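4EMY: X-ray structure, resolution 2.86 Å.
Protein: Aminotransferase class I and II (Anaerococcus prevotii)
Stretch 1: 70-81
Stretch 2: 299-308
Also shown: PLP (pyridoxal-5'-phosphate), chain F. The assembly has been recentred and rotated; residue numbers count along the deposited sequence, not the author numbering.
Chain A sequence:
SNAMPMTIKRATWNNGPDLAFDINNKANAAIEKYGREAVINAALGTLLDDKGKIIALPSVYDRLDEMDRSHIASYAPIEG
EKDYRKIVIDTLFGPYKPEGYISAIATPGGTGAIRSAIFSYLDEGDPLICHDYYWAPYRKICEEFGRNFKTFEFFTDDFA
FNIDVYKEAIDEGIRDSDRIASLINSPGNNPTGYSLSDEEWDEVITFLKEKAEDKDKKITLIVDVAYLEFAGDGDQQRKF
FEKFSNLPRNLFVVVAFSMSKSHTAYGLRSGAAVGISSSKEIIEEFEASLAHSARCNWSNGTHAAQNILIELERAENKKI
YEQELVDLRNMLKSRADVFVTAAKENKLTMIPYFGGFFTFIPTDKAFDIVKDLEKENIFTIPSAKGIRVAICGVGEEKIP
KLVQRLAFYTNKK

Stretch 1 (70-81) SHIASYAPIEGE
Stretch 2 (299-308) SNGTHAAQNI

A loop packs against the start of a helix here, and one imidazole organises the contact. Stretch 1 leaves a helix at S74, runs extended through Y75 and A76 (phi/psi near -63/145 and -90/150), turns through a type I beta turn from P77 to G80, closed by G80 N to P77 O at 2.9 Å, and reaches E81 at an N-cap position. Stretch 2 starts at S299 with phi/psi 67/-54, runs extended through N300 and G301, has T302 at its N-cap, and is helical from H303 onward. CA atoms pair I72 with A304 at 4.4 Å, A76 with H303 at 5.2 Å, I78 with N300 at 5.0 Å and E81 with Q306 at 6.9 Å. From I72 to I78 the partners run backward along stretch 2; the turn then brings E81 back to the helix at Q306. Together the stretches bury 694 Å².

H303, the residue most covered, points toward stretch 1 with chi1 t (-155°) and chi2 -164°, which lets both ring nitrogens donate. H303 ND1 donates to S74 O at 2.8 Å and to S74 OG at 3.2 Å; H303 NE2 donates to E81 OE2 at 2.7 Å. S74 O and E81 OE2 lie near the ring plane, at its edge, while A76 CA and Y75 O lie over one face. With both nitrogens donating, the ring would be cationic, a state suited to the carboxylate. S74 takes chi1 p (57°), and S74 OG also donates to S70 O at 2.6 Å, tying the acceptor to the helix end.

E81 points toward stretch 2 and folds back with chi1 and chi2 both m (-77°, -73°) and chi3 -20°, bringing its carboxylate to the imidazole. Its backbone serves too: E81 N donates to Q306 OE1 at 2.9 Å, nearly straight at 167°. Q306 extends for this with chi1 m, chi2 t and chi3 6°. G80, at phi/psi 108/159, has a backbone that by itself calls for glycine, since a CB would jam against the preceding carbonyl. At G301 a CB would clash with Q306 NE2, at 2.6 Å.

A76 points toward stretch 2, with A76 CB 3.5 Å from H303 CD2 and 3.7 Å from Q306 OE1. N300, chi1 off-well at 32° and chi2 31°, adds a weak hydrogen bond from N300 ND2 to A76 O at 3.2 Å. Beyond, I72 (m, t) sets I72 CG2 3.8 Å from A304 CB, a buried apolar contact. N307 (chi1 m, chi2 -44°) brings N307 ND2 to 3.0 Å from H71 O.

Y75, chi1 m (-80°) and chi2 -58°, places Y75 CD1 3.3 Å from N300 ND2, while Y75 OH donates to PLP O1P at 2.5 Å, connecting this contact to the cofactor phosphate.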

# COMPACT_ATOMS: atom_id res chain seq x y z
N SER A 70 15.26 13.95 -5.39
CA SER A 70 15.63 12.59 -5.77
C SER A 70 15.28 11.54 -4.71
O SER A 70 14.95 10.41 -5.05
CB SER A 70 17.12 12.53 -6.09
OG SER A 70 17.84 13.35 -5.19
N HIS A 71 15.36 11.92 -3.43
CA HIS A 71 15.02 11.01 -2.34
C HIS A 71 13.54 10.82 -2.18
O HIS A 71 13.09 9.74 -1.76
CB HIS A 71 15.63 11.48 -1.04
CG HIS A 71 17.14 11.37 -1.00
ND1 HIS A 71 17.96 12.43 -1.17
CD2 HIS A 71 17.96 10.26 -0.82
CE1 HIS A 71 19.24 12.03 -1.10
NE2 HIS A 71 19.24 10.70 -0.88
N ILE A 72 12.77 11.86 -2.53
CA ILE A 72 11.31 11.79 -2.54
C ILE A 72 10.79 11.06 -3.79
O ILE A 72 9.92 10.18 -3.69
CB ILE A 72 10.67 13.20 -2.45
CG1 ILE A 72 11.30 14.01 -1.31
CG2 ILE A 72 9.17 13.09 -2.25
CD1 ILE A 72 10.93 15.48 -1.27
N ALA A 73 11.34 11.40 -4.95
CA ALA A 73 10.86 10.91 -6.24
C ALA A 73 11.13 9.43 -6.55
O ALA A 73 10.27 8.75 -7.11
CB ALA A 73 11.40 11.78 -7.37
N SER A 74 12.32 8.94 -6.20
CA SER A 74 12.78 7.60 -6.60
C SER A 74 12.10 6.45 -5.85
O SER A 74 11.66 6.61 -4.72
CB SER A 74 14.30 7.50 -6.42
OG SER A 74 14.66 7.78 -5.08
N TYR A 75 12.04 5.28 -6.49
CA TYR A 75 11.45 4.10 -5.87
C TYR A 75 12.25 3.68 -4.63
O TYR A 75 13.47 3.83 -4.59
CB TYR A 75 11.37 2.92 -6.85
CG TYR A 75 10.21 2.96 -7.84
CD1 TYR A 75 8.88 3.02 -7.39
CD2 TYR A 75 10.44 2.90 -9.21
CE1 TYR A 75 7.82 3.04 -8.29
CE2 TYR A 75 9.39 2.93 -10.11
CZ TYR A 75 8.09 3.00 -9.65
OH TYR A 75 7.06 3.02 -10.55
N ALA A 76 11.55 3.16 -3.63
CA ALA A 76 12.23 2.57 -2.50
C ALA A 76 12.45 1.07 -2.79
O ALA A 76 11.67 0.47 -3.53
CB ALA A 76 11.42 2.76 -1.23
N PRO A 77 13.53 0.47 -2.26
CA PRO A 77 13.66 -0.97 -2.41
C PRO A 77 12.43 -1.68 -1.86
O PRO A 77 11.78 -1.14 -0.95
CB PRO A 77 14.90 -1.32 -1.58
CG PRO A 77 15.44 -0.03 -1.04
CD PRO A 77 14.76 1.10 -1.75
N ILE A 78 12.11 -2.85 -2.41
CA ILE A 78 10.93 -3.63 -2.00
C ILE A 78 10.80 -3.62 -0.48
O ILE A 78 9.77 -3.26 0.08
CB ILE A 78 11.00 -5.14 -2.41
CG1 ILE A 78 11.57 -5.36 -3.82
CG2 ILE A 78 9.64 -5.80 -2.23
CD1 ILE A 78 10.58 -5.15 -4.95
N GLU A 79 11.88 -4.03 0.18
CA GLU A 79 11.88 -4.32 1.60
C GLU A 79 11.93 -3.04 2.43
O GLU A 79 11.62 -3.06 3.62
CB GLU A 79 13.07 -5.22 1.95
CG GLU A 79 12.93 -6.66 1.47
CD GLU A 79 13.43 -6.89 0.04
OE1 GLU A 79 13.84 -5.92 -0.64
OE2 GLU A 79 13.43 -8.07 -0.39
N GLY A 80 12.29 -1.94 1.77
CA GLY A 80 12.56 -0.67 2.42
C GLY A 80 14.05 -0.45 2.37
O GLY A 80 14.82 -1.40 2.20
N GLU A 81 14.46 0.82 2.51
CA GLU A 81 15.87 1.20 2.53
C GLU A 81 16.63 0.43 3.61
O GLU A 81 16.13 0.25 4.73
CB GLU A 81 16.01 2.71 2.77
CG GLU A 81 15.71 3.59 1.56
CD GLU A 81 16.80 3.55 0.49
OE1 GLU A 81 17.95 3.16 0.80
OE2 GLU A 81 16.51 3.90 -0.67
N SER A 299 3.96 -2.66 -4.16
CA SER A 299 5.25 -2.51 -4.85
C SER A 299 6.40 -2.02 -3.96
O SER A 299 7.45 -2.65 -3.91
CB SER A 299 5.13 -1.64 -6.10
OG SER A 299 6.32 -1.71 -6.87
N ASN A 300 6.21 -0.91 -3.27
CA ASN A 300 7.23 -0.33 -2.40
C ASN A 300 6.68 0.82 -1.57
O ASN A 300 5.61 1.34 -1.86
CB ASN A 300 8.48 0.11 -3.18
CG ASN A 300 8.15 0.60 -4.57
OD1 ASN A 300 7.09 1.15 -4.82
ND2 ASN A 300 9.08 0.39 -5.49
N GLY A 301 7.42 1.19 -0.52
CA GLY A 301 6.94 2.17 0.46
C GLY A 301 7.08 3.59 -0.01
O GLY A 301 7.68 3.87 -1.04
N THR A 302 6.49 4.50 0.76
CA THR A 302 6.61 5.93 0.50
C THR A 302 8.06 6.30 0.79
O THR A 302 8.47 6.36 1.95
CB THR A 302 5.68 6.76 1.40
OG1 THR A 302 4.39 6.14 1.46
CG2 THR A 302 5.54 8.19 0.88
N HIS A 303 8.83 6.53 -0.27
CA HIS A 303 10.26 6.72 -0.12
C HIS A 303 10.62 7.89 0.78
O HIS A 303 11.46 7.74 1.66
CB HIS A 303 10.97 6.76 -1.47
CG HIS A 303 12.42 6.36 -1.42
ND1 HIS A 303 13.28 6.62 -2.42
CD2 HIS A 303 13.16 5.71 -0.42
CE1 HIS A 303 14.50 6.16 -2.09
NE2 HIS A 303 14.43 5.60 -0.87
N ALA A 304 9.96 9.04 0.61
CA ALA A 304 10.28 10.20 1.46
C ALA A 304 10.22 9.89 2.96
O ALA A 304 11.11 10.31 3.71
CB ALA A 304 9.38 11.39 1.12
N ALA A 305 9.20 9.14 3.37
CA ALA A 305 9.00 8.81 4.78
C ALA A 305 10.13 7.95 5.36
O ALA A 305 10.53 8.11 6.52
CB ALA A 305 7.66 8.11 4.97
N GLN A 306 10.66 7.04 4.54
CA GLN A 306 11.76 6.19 4.95
C GLN A 306 13.01 7.01 5.16
O GLN A 306 13.72 6.84 6.15
CB GLN A 306 12.01 5.09 3.92
CG GLN A 306 10.86 4.12 3.76
CD GLN A 306 11.18 2.98 2.82
OE1 GLN A 306 12.31 2.83 2.34
NE2 GLN A 306 10.17 2.15 2.54
N ASN A 307 13.26 7.92 4.23
CA ASN A 307 14.40 8.83 4.32
C ASN A 307 14.29 9.80 5.50
O ASN A 307 15.30 10.17 6.09
CB ASN A 307 14.59 9.57 3.00
CG ASN A 307 15.11 8.66 1.90
OD1 ASN A 307 16.01 7.86 2.12
ND2 ASN A 307 14.53 8.78 0.71
N ILE A 308 13.05 10.17 5.84
CA ILE A 308 12.79 11.00 7.01
C ILE A 308 13.29 10.29 8.27
O ILE A 308 14.04 10.88 9.06
CB ILE A 308 11.31 11.42 7.13
CG1 ILE A 308 10.95 12.43 6.04
CG2 ILE A 308 11.02 12.03 8.50
CD1 ILE A 308 9.47 12.74 5.91
N1 PLP F . 2.62 -1.25 -14.65
C2 PLP F . 3.69 -1.44 -15.52
C2A PLP F . 3.46 -2.08 -16.86
C3 PLP F . 4.97 -1.03 -15.16
O3 PLP F . 6.04 -1.20 -15.99
C4 PLP F . 5.17 -0.45 -13.92
C4A PLP F . 6.55 -0.53 -13.34
O4A PLP F . 7.35 0.39 -13.55
C5 PLP F . 4.09 -0.26 -13.05
C6 PLP F . 2.81 -0.66 -13.42
C5A PLP F . 4.36 0.38 -11.70
O4P PLP F . 3.27 1.12 -11.23
P PLP F . 3.41 1.81 -9.80
O1P PLP F . 4.83 2.26 -9.58
O2P PLP F . 2.99 0.87 -8.70
O3P PLP F . 2.48 2.99 -9.86